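Local structure of putative capsular polysaccharide biosynthesis protein (Streptococcus pneumoniae serotype 4, 6EWR) at residues A[132-137]-A[171-176]; A[86-91]-A[351-356]; A[203-208]-A[317-322]. The protein probably acts as a pyridoxal phosphate-dependent aminotransferase of the DegT/DnrJ/EryC1 family, with a likely role in capsular polysaccharide biosynthesis. All coordinates share one frame; numbering follows the deposited sequence.

Contact 1: A[132-137]-A[171-176]; sequences IIPVEL and IVIVSD. With PMP (4'-deoxy-4'-aminopyridoxal-5'-phosphate), chain E.
Pro134 meets Ile173 through its ring carbon CG, 3.7 Å from CG2, the two side chains crossing at about a right angle. One step back along the sheet the methyl CG2 of Ile171 sits 3.7 Å from Ile132 CG1, and these make two neighbouring apolar pairs. Near Asp176, Ile133 CG2 approaches Asp176 CB, bringing apolar packing up to the foot of a polar side chain.

Behind the side chains runs a parallel ladder. Ile132 donates to Val172 O and accepts from Val174 N, and the N-H of Asp176 then reaches Pro134 O at 2.8 Å. The pairing outlasts regular strand in 132-137: Glu136 N still bonds Asp176 O. A water donates to both Asp176 O and Glu136 O, closing the end of the pairing.

At the polar edge, the bend of Glu136 at chi2 (-55°) curls its carboxylate back to Ser175, whose OG donates to the anti lone pair of OE2 over 2.7 Å. Tyr144 OH also bonds OE2, and Cys142 N holds OE1, so both oxygens of this buried acid are engaged. Asp176, with CG anti to its backbone N (chi1 -175°), extends beyond the strand end and places OD2 2.7 Å from N1 of the cofactor. Ser93 OG also bonds OD2 and Ala178 N bonds OD1, fixing the carboxylate. As in fold type I enzymes generally, this acid would probably help keep the pyridine nitrogen protonated.

Strands 129-132 and 172-176 are thus the neighbouring parallel strands of a crossover whose connection holds helices 144-153 and 163-167. Helix 144-153 packs on Ile132 through Val151 and on Pro134 and Ile173 through Tyr144, while strand 196-200 flanks 172-176.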
loop_
_atom_site.group_PDB
_atom_site.type_symbol
_atom_site.label_atom_id
_atom_site.label_comp_id
_atom_site.label_asym_id
_atom_site.label_seq_id
_atom_site.Cartn_x
_atom_site.Cartn_y
_atom_site.Cartn_z
ATOM N N ILE A 132 -4.561 3.113 23.307
ATOM C CA ILE A 132 -3.575 2.106 23.727
ATOM C C ILE A 132 -3.556 1.044 22.631
ATOM O O ILE A 132 -4.628 0.606 22.161
ATOM C CB ILE A 132 -3.932 1.453 25.085
ATOM C CG1 ILE A 132 -4.065 2.523 26.182
ATOM C CG2 ILE A 132 -2.863 0.423 25.480
ATOM C CD1 ILE A 132 -4.834 2.090 27.399
ATOM N N ILE A 133 -2.353 0.661 22.202
ATOM C CA ILE A 133 -2.159 -0.430 21.249
ATOM C C ILE A 133 -1.422 -1.570 21.947
ATOM O O ILE A 133 -0.191 -1.602 21.942
ATOM C CB ILE A 133 -1.357 -0.008 19.997
ATOM C CG1 ILE A 133 -2.004 1.189 19.320
ATOM C CG2 ILE A 133 -1.258 -1.175 19.001
ATOM C CD1 ILE A 133 -1.243 1.686 18.098
ATOM N N PRO A 134 -2.162 -2.519 22.541
ATOM C CA PRO A 134 -1.490 -3.730 22.997
ATOM C C PRO A 134 -1.171 -4.620 21.814
ATOM O O PRO A 134 -1.833 -4.519 20.772
ATOM C CB PRO A 134 -2.528 -4.398 23.920
ATOM C CG PRO A 134 -3.787 -3.574 23.808
ATOM C CD PRO A 134 -3.619 -2.642 22.662
ATOM N N VAL A 135 -0.162 -5.471 21.972
ATOM C CA VAL A 135 0.223 -6.401 20.900
ATOM C C VAL A 135 0.062 -7.804 21.418
ATOM O O VAL A 135 0.576 -8.148 22.475
ATOM C CB VAL A 135 1.645 -6.138 20.349
ATOM C CG1 VAL A 135 2.679 -5.978 21.448
ATOM C CG2 VAL A 135 2.087 -7.245 19.405
ATOM N N GLU A 136 -0.662 -8.608 20.654
ATOM C CA GLU A 136 -0.909 -9.997 20.997
ATOM C C GLU A 136 0.288 -10.823 20.457
ATOM O O GLU A 136 0.198 -11.539 19.436
ATOM C CB GLU A 136 -2.241 -10.500 20.433
ATOM C CG GLU A 136 -3.382 -9.490 20.313
ATOM C CD GLU A 136 -3.754 -8.748 21.591
ATOM O OE1 GLU A 136 -3.236 -9.078 22.685
ATOM O OE2 GLU A 136 -4.587 -7.824 21.480
ATOM N N LEU A 137 1.405 -10.692 21.154
ATOM C CA LEU A 137 2.668 -11.283 20.752
ATOM C C LEU A 137 2.630 -12.798 20.735
ATOM O O LEU A 137 2.284 -13.426 21.731
ATOM C CB LEU A 137 3.771 -10.866 21.723
ATOM C CG LEU A 137 5.172 -11.379 21.390
ATOM C CD1 LEU A 137 5.800 -10.472 20.378
ATOM C CD2 LEU A 137 6.061 -11.417 22.618
ATOM N N ILE A 171 -10.302 6.357 26.330
ATOM C CA ILE A 171 -9.180 5.903 25.527
ATOM C C ILE A 171 -9.708 4.706 24.741
ATOM O O ILE A 171 -10.479 3.893 25.275
ATOM C CB ILE A 171 -7.948 5.544 26.402
ATOM C CG1 ILE A 171 -7.379 6.830 27.026
ATOM C CG2 ILE A 171 -6.867 4.880 25.560
ATOM C CD1 ILE A 171 -6.458 6.626 28.192
ATOM N N VAL A 172 -9.356 4.647 23.460
ATOM C CA VAL A 172 -9.737 3.541 22.591
ATOM C C VAL A 172 -8.660 2.459 22.616
ATOM O O VAL A 172 -7.492 2.746 22.435
ATOM C CB VAL A 172 -9.991 4.053 21.142
ATOM C CG1 VAL A 172 -10.307 2.895 20.178
ATOM C CG2 VAL A 172 -11.203 4.986 21.170
ATOM N N ILE A 173 -9.050 1.213 22.813
ATOM C CA ILE A 173 -8.057 0.119 22.772
ATOM C C ILE A 173 -8.063 -0.515 21.380
ATOM O O ILE A 173 -9.096 -1.026 20.961
ATOM C CB ILE A 173 -8.307 -0.925 23.876
ATOM C CG1 ILE A 173 -8.601 -0.208 25.202
ATOM C CG2 ILE A 173 -7.096 -1.838 24.001
ATOM C CD1 ILE A 173 -8.549 -1.084 26.439
ATOM N N VAL A 174 -6.918 -0.452 20.694
ATOM C CA VAL A 174 -6.716 -1.003 19.336
ATOM C C VAL A 174 -5.710 -2.132 19.352
ATOM O O VAL A 174 -4.546 -1.915 19.579
ATOM C CB VAL A 174 -6.178 0.066 18.353
ATOM C CG1 VAL A 174 -5.986 -0.532 16.961
ATOM C CG2 VAL A 174 -7.121 1.266 18.297
ATOM N N SER A 175 -6.158 -3.336 19.062
ATOM C CA SER A 175 -5.307 -4.520 19.178
ATOM C C SER A 175 -4.393 -4.660 17.989
ATOM O O SER A 175 -4.870 -4.830 16.877
ATOM C CB SER A 175 -6.157 -5.796 19.309
ATOM O OG SER A 175 -5.383 -6.970 19.080
ATOM N N ASP A 176 -3.081 -4.645 18.213
ATOM C CA ASP A 176 -2.175 -5.159 17.182
ATOM C C ASP A 176 -2.229 -6.707 17.178
ATOM O O ASP A 176 -1.414 -7.373 17.842
ATOM C CB ASP A 176 -0.750 -4.642 17.395
ATOM C CG ASP A 176 0.208 -5.073 16.259
ATOM O OD1 ASP A 176 -0.153 -5.932 15.422
ATOM O OD2 ASP A 176 1.325 -4.548 16.189
HETATM N N1 PMP E . 2.847 -5.858 14.395
HETATM C C2 PMP E . 3.619 -6.953 14.656
HETATM C C2A PMP E . 3.859 -7.396 16.070
HETATM C C3 PMP E . 4.238 -7.713 13.549
HETATM O O3 PMP E . 5.044 -8.805 13.749
HETATM C C4 PMP E . 3.951 -7.219 12.183
HETATM C C4A PMP E . 4.555 -7.967 11.017
HETATM N N4A PMP E . 5.113 -7.117 9.953
HETATM C C5 PMP E . 3.078 -6.004 12.008
HETATM C C6 PMP E . 2.571 -5.385 13.153
HETATM C C5A PMP E . 2.762 -5.457 10.617
HETATM O O4P PMP E . 2.589 -6.521 9.652
HETATM P P PMP E . 2.407 -6.216 8.086
HETATM O O1P PMP E . 2.114 -4.756 7.950
HETATM O O2P PMP E . 1.267 -7.081 7.522
HETATM O O3P PMP E . 3.703 -6.531 7.407
HETATM O O HOH W 1 -0.082 -9.688 17.130
#

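Contact 2: A[86-91]-A[351-356]. With PMP (4'-deoxy-4'-aminopyridoxal-5'-phosphate), chain E.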
loop_
_atom_site.group_PDB
_atom_site.type_symbol
_atom_site.label_atom_id
_atom_site.label_comp_id
_atom_site.label_asym_id
_atom_site.label_seq_id
_atom_site.Cartn_x
_atom_site.Cartn_y
_atom_site.Cartn_z
ATOM N N PRO A 86 3.578 -0.806 23.796
ATOM C CA PRO A 86 4.620 -1.471 24.565
ATOM C C PRO A 86 5.998 -1.203 24.014
ATOM O O PRO A 86 6.164 -1.054 22.769
ATOM C CB PRO A 86 4.305 -2.958 24.411
ATOM C CG PRO A 86 2.886 -3.019 23.962
ATOM C CD PRO A 86 2.675 -1.780 23.162
ATOM N N ALA A 87 6.980 -1.161 24.920
ATOM C CA ALA A 87 8.387 -1.084 24.516
ATOM C C ALA A 87 8.868 -2.354 23.817
ATOM O O ALA A 87 9.844 -2.305 23.060
ATOM C CB ALA A 87 9.271 -0.801 25.711
ATOM N N MET A 88 8.185 -3.481 24.086
ATOM C CA MET A 88 8.496 -4.782 23.493
ATOM C C MET A 88 7.508 -5.099 22.367
ATOM O O MET A 88 6.413 -5.610 22.614
ATOM C CB MET A 88 8.407 -5.882 24.559
ATOM C CG MET A 88 8.621 -7.332 24.074
ATOM S SD MET A 88 10.003 -7.523 22.920
ATOM C CE MET A 88 11.272 -6.730 23.891
ATOM N N THR A 89 7.905 -4.800 21.138
ATOM C CA THR A 89 7.078 -5.135 20.000
ATOM C C THR A 89 7.846 -4.850 18.737
ATOM O O THR A 89 8.959 -4.303 18.794
ATOM C CB THR A 89 5.761 -4.328 19.982
ATOM O OG1 THR A 89 4.957 -4.725 18.867
ATOM C CG2 THR A 89 6.043 -2.838 19.907
ATOM N N TYR A 90 7.250 -5.248 17.612
ATOM C CA TYR A 90 7.752 -4.913 16.287
ATOM C C TYR A 90 7.500 -3.429 15.985
ATOM O O TYR A 90 6.497 -2.841 16.426
ATOM C CB TYR A 90 7.070 -5.782 15.210
ATOM C CG TYR A 90 7.735 -5.708 13.855
ATOM C CD1 TYR A 90 9.052 -6.100 13.699
ATOM C CD2 TYR A 90 7.052 -5.265 12.735
ATOM C CE1 TYR A 90 9.678 -6.069 12.472
ATOM C CE2 TYR A 90 7.674 -5.193 11.493
ATOM C CZ TYR A 90 8.996 -5.609 11.369
ATOM O OH TYR A 90 9.681 -5.612 10.160
ATOM N N THR A 91 8.419 -2.846 15.213
ATOM C CA THR A 91 8.363 -1.420 14.840
ATOM C C THR A 91 7.029 -0.965 14.212
ATOM O O THR A 91 6.578 0.160 14.471
ATOM C CB THR A 91 9.547 -1.002 13.934
ATOM O OG1 THR A 91 9.469 0.395 13.657
ATOM C CG2 THR A 91 9.555 -1.782 12.609
ATOM N N TYR A 351 11.714 -9.413 20.622
ATOM C CA TYR A 351 12.296 -8.460 19.667
ATOM C C TYR A 351 13.381 -7.677 20.359
ATOM O O TYR A 351 13.455 -7.651 21.585
ATOM C CB TYR A 351 11.258 -7.453 19.232
ATOM C CG TYR A 351 10.120 -7.998 18.408
ATOM C CD1 TYR A 351 10.253 -8.186 17.029
ATOM C CD2 TYR A 351 8.896 -8.307 18.996
ATOM C CE1 TYR A 351 9.198 -8.655 16.263
ATOM C CE2 TYR A 351 7.839 -8.796 18.246
ATOM C CZ TYR A 351 7.985 -8.974 16.889
ATOM O OH TYR A 351 6.932 -9.465 16.162
ATOM N N LYS A 352 14.204 -6.997 19.586
ATOM C CA LYS A 352 14.902 -5.849 20.122
ATOM C C LYS A 352 13.840 -4.909 20.682
ATOM O O LYS A 352 12.870 -4.632 19.986
ATOM C CB LYS A 352 15.672 -5.121 19.042
ATOM C CG LYS A 352 16.969 -5.787 18.635
ATOM C CD LYS A 352 17.845 -4.747 17.925
ATOM C CE LYS A 352 19.123 -5.346 17.405
ATOM N NZ LYS A 352 19.678 -4.501 16.317
ATOM N N PRO A 353 13.993 -4.425 21.933
ATOM C CA PRO A 353 13.012 -3.437 22.378
ATOM C C PRO A 353 13.113 -2.196 21.530
ATOM O O PRO A 353 14.197 -1.871 21.064
ATOM C CB PRO A 353 13.444 -3.141 23.823
ATOM C CG PRO A 353 14.315 -4.272 24.215
ATOM C CD PRO A 353 15.015 -4.654 22.954
ATOM N N LEU A 354 12.003 -1.502 21.323
ATOM C CA LEU A 354 11.994 -0.338 20.418
ATOM C C LEU A 354 13.127 0.672 20.701
ATOM O O LEU A 354 13.737 1.160 19.756
ATOM C CB LEU A 354 10.625 0.372 20.420
ATOM C CG LEU A 354 9.407 -0.453 19.982
ATOM C CD1 LEU A 354 8.145 0.395 19.981
ATOM C CD2 LEU A 354 9.608 -1.077 18.610
ATOM N N PRO A 355 13.431 0.960 21.977
ATOM C CA PRO A 355 14.496 1.945 22.219
ATOM C C PRO A 355 15.911 1.548 21.784
ATOM O O PRO A 355 16.746 2.430 21.680
ATOM C CB PRO A 355 14.433 2.176 23.738
ATOM C CG PRO A 355 13.016 1.870 24.084
ATOM C CD PRO A 355 12.673 0.689 23.204
ATOM N N LEU A 356 16.177 0.264 21.533
ATOM C CA LEU A 356 17.457 -0.139 20.906
ATOM C C LEU A 356 17.567 0.223 19.431
ATOM O O LEU A 356 18.665 0.204 18.878
ATOM C CB LEU A 356 17.701 -1.640 21.004
ATOM C CG LEU A 356 18.166 -2.260 22.316
ATOM C CD1 LEU A 356 18.472 -3.726 22.053
ATOM C CD2 LEU A 356 19.385 -1.568 22.888
HETATM N N1 PMP E . 2.847 -5.858 14.395
HETATM C C2 PMP E . 3.619 -6.953 14.656
HETATM C C2A PMP E . 3.859 -7.396 16.070
HETATM C C3 PMP E . 4.238 -7.713 13.549
HETATM O O3 PMP E . 5.044 -8.805 13.749
HETATM C C4 PMP E . 3.951 -7.219 12.183
HETATM C C4A PMP E . 4.555 -7.967 11.017
HETATM N N4A PMP E . 5.113 -7.117 9.953
HETATM C C5 PMP E . 3.078 -6.004 12.008
HETATM C C6 PMP E . 2.571 -5.385 13.153
HETATM C C5A PMP E . 2.762 -5.457 10.617
HETATM O O4P PMP E . 2.589 -6.521 9.652
HETATM P P PMP E . 2.407 -6.216 8.086
HETATM O O1P PMP E . 2.114 -4.756 7.950
HETATM O O2P PMP E . 1.267 -7.081 7.522
HETATM O O3P PMP E . 3.703 -6.531 7.407
#
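Tyr351 lies flat along the 86-91 backbone: Tyr90 N stands 3.6 Å above the centre of its ring, and the carbonyl carbon of Thr89 lies over the same face nearer the rim. The Tyr90 ring is inclined to it rather than stacked, the planes meeting at 42° and CD1 coming 3.6 Å from Tyr351 CE1. At the edge of the Tyr351 ring, near its plane, lies Met88 SD, a Met-aromatic contact. Met88 starts out away from 351-356, but bends at chi2 (44°) and chi3 (52°) fold its thioether back, where SD also takes a weak bond from Tyr351 N and CE rests on Pro353 CG. Leu354 forks round Thr89, CD1 meeting CG2 at 3.9 Å and CD2 lying 3.3 Å from Thr89 O. Its backbone N gives the firm polar link, a nearly straight 2.9 Å bond to Ala87 O.

Both tyrosines line the cofactor: Tyr351 OH is 3.1 Å from O3 of the bound pyridoxamine phosphate, and Tyr90 CB and CD2 pack against its pyridine ring. Tyr90 OH bonds Gln240 of the second subunit, so the pocket is built at the dimer interface. The contact joins the loop between strand 82-86 and helix 91-99 to the loop before helix 358-361, with helix 371-378 behind Met88 and Pro353, and strand 103-107 beside Leu354.

Contact 3: A[203-208]-A[317-322]; sequences AVKNFT and SRHLYI. With PMP (4'-deoxy-4'-aminopyridoxal-5'-phosphate), chain E.
His319 and Asn206 meet through different first torsions. The imidazole swings anti to its own backbone N (chi1 179°), stretching across to 203-208, while the Asn206 amide folds beside its backbone N (chi1 -76°) and turns OD1 to the ring. His319 ND1 donates to that oxygen over 2.8 Å. The acceptor lies close to the imidazole plane, yet the donor is tilted from the plane of the amide, and the two flat groups stand 60° apart.

The other end of the amide faces the backbone of 317-322, with ND2 2.9 Å from Ser317 O. At the ring edge, Val204 O lies near the imidazole plane, 3.2 Å from CE1. Leu320 CD2 rests over one face of the ring, offset toward its rim, so the imidazole is bordered by apolar bulk as well as by oxygens. Ser317 OG bonds His179 O, which ties this loop to His179, a cofactor-binding residue.

Lys205 passes the histidine obliquely. Its CD is 3.3 Å from His319 NE2, and bends at chi2 and chi4 carry its NZ to within 3.1 Å of C4A of the cofactor. NZ itself remains 4.8 Å from NE2, so the imidazole touches the aliphatic arm of the lysine rather than its amine.

Lys205 is the predicted site of the internal aldimine. Here the cofactor is in its pyridoxamine form, the amino-carrying form in a transaminase cycle, and the lysine amine stands beside C4A, the carbon at which this lysine would be expected to move a proton during transamination. Asn206 probably helps fix the rotation of His319, which in turn borders the aliphatic arm of Lys205, the residue at the cofactor.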
loop_
_atom_site.group_PDB
_atom_site.type_symbol
_atom_site.label_atom_id
_atom_site.label_comp_id
_atom_site.label_asym_id
_atom_site.label_seq_id
_atom_site.Cartn_x
_atom_site.Cartn_y
_atom_site.Cartn_z
ATOM N N ALA A 203 3.403 -13.213 4.377
ATOM C CA ALA A 203 3.954 -14.554 4.053
ATOM C C ALA A 203 4.303 -15.416 5.247
ATOM O O ALA A 203 3.961 -16.579 5.279
ATOM C CB ALA A 203 5.171 -14.414 3.134
ATOM N N VAL A 204 4.976 -14.836 6.235
ATOM C CA VAL A 204 5.436 -15.587 7.425
ATOM C C VAL A 204 4.380 -15.765 8.541
ATOM O O VAL A 204 4.675 -16.455 9.504
ATOM C CB VAL A 204 6.757 -15.016 8.011
ATOM C CG1 VAL A 204 7.792 -14.822 6.930
ATOM C CG2 VAL A 204 6.544 -13.716 8.761
ATOM N N LYS A 205 3.179 -15.192 8.411
ATOM C CA LYS A 205 2.095 -15.397 9.406
ATOM C C LYS A 205 1.358 -16.738 9.224
ATOM O O LYS A 205 1.552 -17.438 8.220
ATOM C CB LYS A 205 1.090 -14.212 9.437
ATOM C CG LYS A 205 1.675 -12.845 9.732
ATOM C CD LYS A 205 2.597 -12.780 10.927
ATOM C CE LYS A 205 3.204 -11.383 11.164
ATOM N NZ LYS A 205 4.289 -10.930 10.214
ATOM N N ASN A 206 0.554 -17.094 10.229
ATOM C CA ASN A 206 -0.213 -18.371 10.261
ATOM C C ASN A 206 -1.182 -18.524 9.103
ATOM O O ASN A 206 -1.411 -19.623 8.591
ATOM C CB ASN A 206 -1.068 -18.462 11.533
ATOM C CG ASN A 206 -0.273 -18.784 12.766
ATOM O OD1 ASN A 206 0.947 -18.501 12.846
ATOM N ND2 ASN A 206 -0.917 -19.434 13.712
ATOM N N PHE A 207 -1.809 -17.410 8.798
ATOM C CA PHE A 207 -2.811 -17.262 7.777
ATOM C C PHE A 207 -2.194 -16.225 6.858
ATOM O O PHE A 207 -1.837 -15.152 7.330
ATOM C CB PHE A 207 -4.098 -16.738 8.419
ATOM C CG PHE A 207 -5.163 -16.379 7.439
ATOM C CD1 PHE A 207 -5.121 -15.155 6.776
ATOM C CD2 PHE A 207 -6.227 -17.237 7.189
ATOM C CE1 PHE A 207 -6.105 -14.817 5.852
ATOM C CE2 PHE A 207 -7.211 -16.899 6.297
ATOM C CZ PHE A 207 -7.152 -15.688 5.629
ATOM N N THR A 208 -2.053 -16.526 5.569
ATOM C CA THR A 208 -1.319 -15.615 4.703
ATOM C C THR A 208 -1.920 -15.395 3.325
ATOM O O THR A 208 -2.479 -16.324 2.723
ATOM C CB THR A 208 0.136 -16.064 4.500
ATOM O OG1 THR A 208 0.804 -15.036 3.759
ATOM C CG2 THR A 208 0.222 -17.382 3.712
ATOM N N SER A 317 -3.186 -18.464 18.962
ATOM C CA SER A 317 -3.022 -18.888 17.567
ATOM C C SER A 317 -1.724 -19.694 17.352
ATOM O O SER A 317 -1.610 -20.416 16.371
ATOM C CB SER A 317 -3.008 -17.683 16.639
ATOM O OG SER A 317 -2.039 -16.753 17.047
ATOM N N ARG A 318 -0.754 -19.522 18.254
ATOM C CA ARG A 318 0.516 -20.225 18.215
ATOM C C ARG A 318 1.264 -19.814 16.977
ATOM O O ARG A 318 1.585 -20.640 16.130
ATOM C CB ARG A 318 0.358 -21.747 18.279
ATOM C CG ARG A 318 -0.418 -22.173 19.509
ATOM C CD ARG A 318 -0.542 -23.686 19.575
ATOM N NE ARG A 318 -1.089 -24.091 20.862
ATOM C CZ ARG A 318 -2.380 -24.116 21.162
ATOM N NH1 ARG A 318 -3.324 -23.788 20.283
ATOM N NH2 ARG A 318 -2.737 -24.482 22.379
ATOM N N HIS A 319 1.525 -18.513 16.887
ATOM C CA HIS A 319 2.307 -17.987 15.786
ATOM C C HIS A 319 3.828 -18.181 15.949
ATOM O O HIS A 319 4.496 -18.644 15.024
ATOM C CB HIS A 319 1.957 -16.510 15.549
ATOM C CG HIS A 319 2.751 -15.906 14.447
ATOM N ND1 HIS A 319 2.888 -16.528 13.231
ATOM C CD2 HIS A 319 3.506 -14.787 14.390
ATOM C CE1 HIS A 319 3.671 -15.805 12.461
ATOM N NE2 HIS A 319 4.067 -14.748 13.139
ATOM N N LEU A 320 4.365 -17.807 17.107
ATOM C CA LEU A 320 5.821 -17.832 17.370
ATOM C C LEU A 320 6.114 -18.658 18.625
ATOM O O LEU A 320 5.426 -18.511 19.630
ATOM C CB LEU A 320 6.340 -16.417 17.568
ATOM C CG LEU A 320 6.259 -15.459 16.371
ATOM C CD1 LEU A 320 6.709 -14.055 16.747
ATOM C CD2 LEU A 320 7.111 -15.929 15.199
ATOM N N TYR A 321 7.110 -19.535 18.577
ATOM C CA TYR A 321 7.577 -20.226 19.777
ATOM C C TYR A 321 8.685 -19.405 20.445
ATOM O O TYR A 321 9.864 -19.702 20.354
ATOM C CB TYR A 321 7.988 -21.678 19.491
ATOM C CG TYR A 321 7.930 -22.569 20.728
ATOM C CD1 TYR A 321 6.717 -22.895 21.294
ATOM C CD2 TYR A 321 9.087 -23.065 21.339
ATOM C CE1 TYR A 321 6.646 -23.682 22.445
ATOM C CE2 TYR A 321 9.018 -23.859 22.487
ATOM C CZ TYR A 321 7.797 -24.156 23.033
ATOM O OH TYR A 321 7.695 -24.937 24.154
ATOM N N ILE A 322 8.258 -18.358 21.119
ATOM C CA ILE A 322 9.121 -17.529 21.933
ATOM C C ILE A 322 9.559 -18.324 23.162
ATOM O O ILE A 322 8.713 -18.939 23.840
ATOM C CB ILE A 322 8.359 -16.262 22.406
ATOM C CG1 ILE A 322 7.823 -15.413 21.268
ATOM C CG2 ILE A 322 9.097 -15.518 23.508
ATOM C CD1 ILE A 322 8.556 -14.161 20.859
HETATM N N1 PMP E . 2.847 -5.858 14.395
HETATM C C2 PMP E . 3.619 -6.953 14.656
HETATM C C2A PMP E . 3.859 -7.396 16.070
HETATM C C3 PMP E . 4.238 -7.713 13.549
HETATM O O3 PMP E . 5.044 -8.805 13.749
HETATM C C4 PMP E . 3.951 -7.219 12.183
HETATM C C4A PMP E . 4.555 -7.967 11.017
HETATM N N4A PMP E . 5.113 -7.117 9.953
HETATM C C5 PMP E . 3.078 -6.004 12.008
HETATM C C6 PMP E . 2.571 -5.385 13.153
HETATM C C5A PMP E . 2.762 -5.457 10.617
HETATM O O4P PMP E . 2.589 -6.521 9.652
HETATM P P PMP E . 2.407 -6.216 8.086
HETATM O O1P PMP E . 2.114 -4.756 7.950
HETATM O O2P PMP E . 1.267 -7.081 7.522
HETATM O O3P PMP E . 3.703 -6.531 7.407
#

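Overall arrangement
The three contacts surround one pyridoxamine phosphate. Contact 1 meets its ring nitrogen, contact 2 its O3 and ring carbons, and contact 3 the aminomethyl carbon where chemistry is expected. Contacts 1 and 2, centres about 15 Å apart, touch directly: Leu137 CD1 packs 3.4 Å from Tyr351 CE2, and Val135 CG1 lies 3.7 Å from Thr89 OG1. Leu137 also reaches contact 3, its CD2 4.1 Å from Ile322 CD1, although those centres are about 18 Å apart. Contacts 2 and 3, centres about 19 Å apart and nearest atoms about 5 Å apart, do not touch, but both reach the cofactor. Along the chain both others are nested within the loop closed by 86-91 and 351-356.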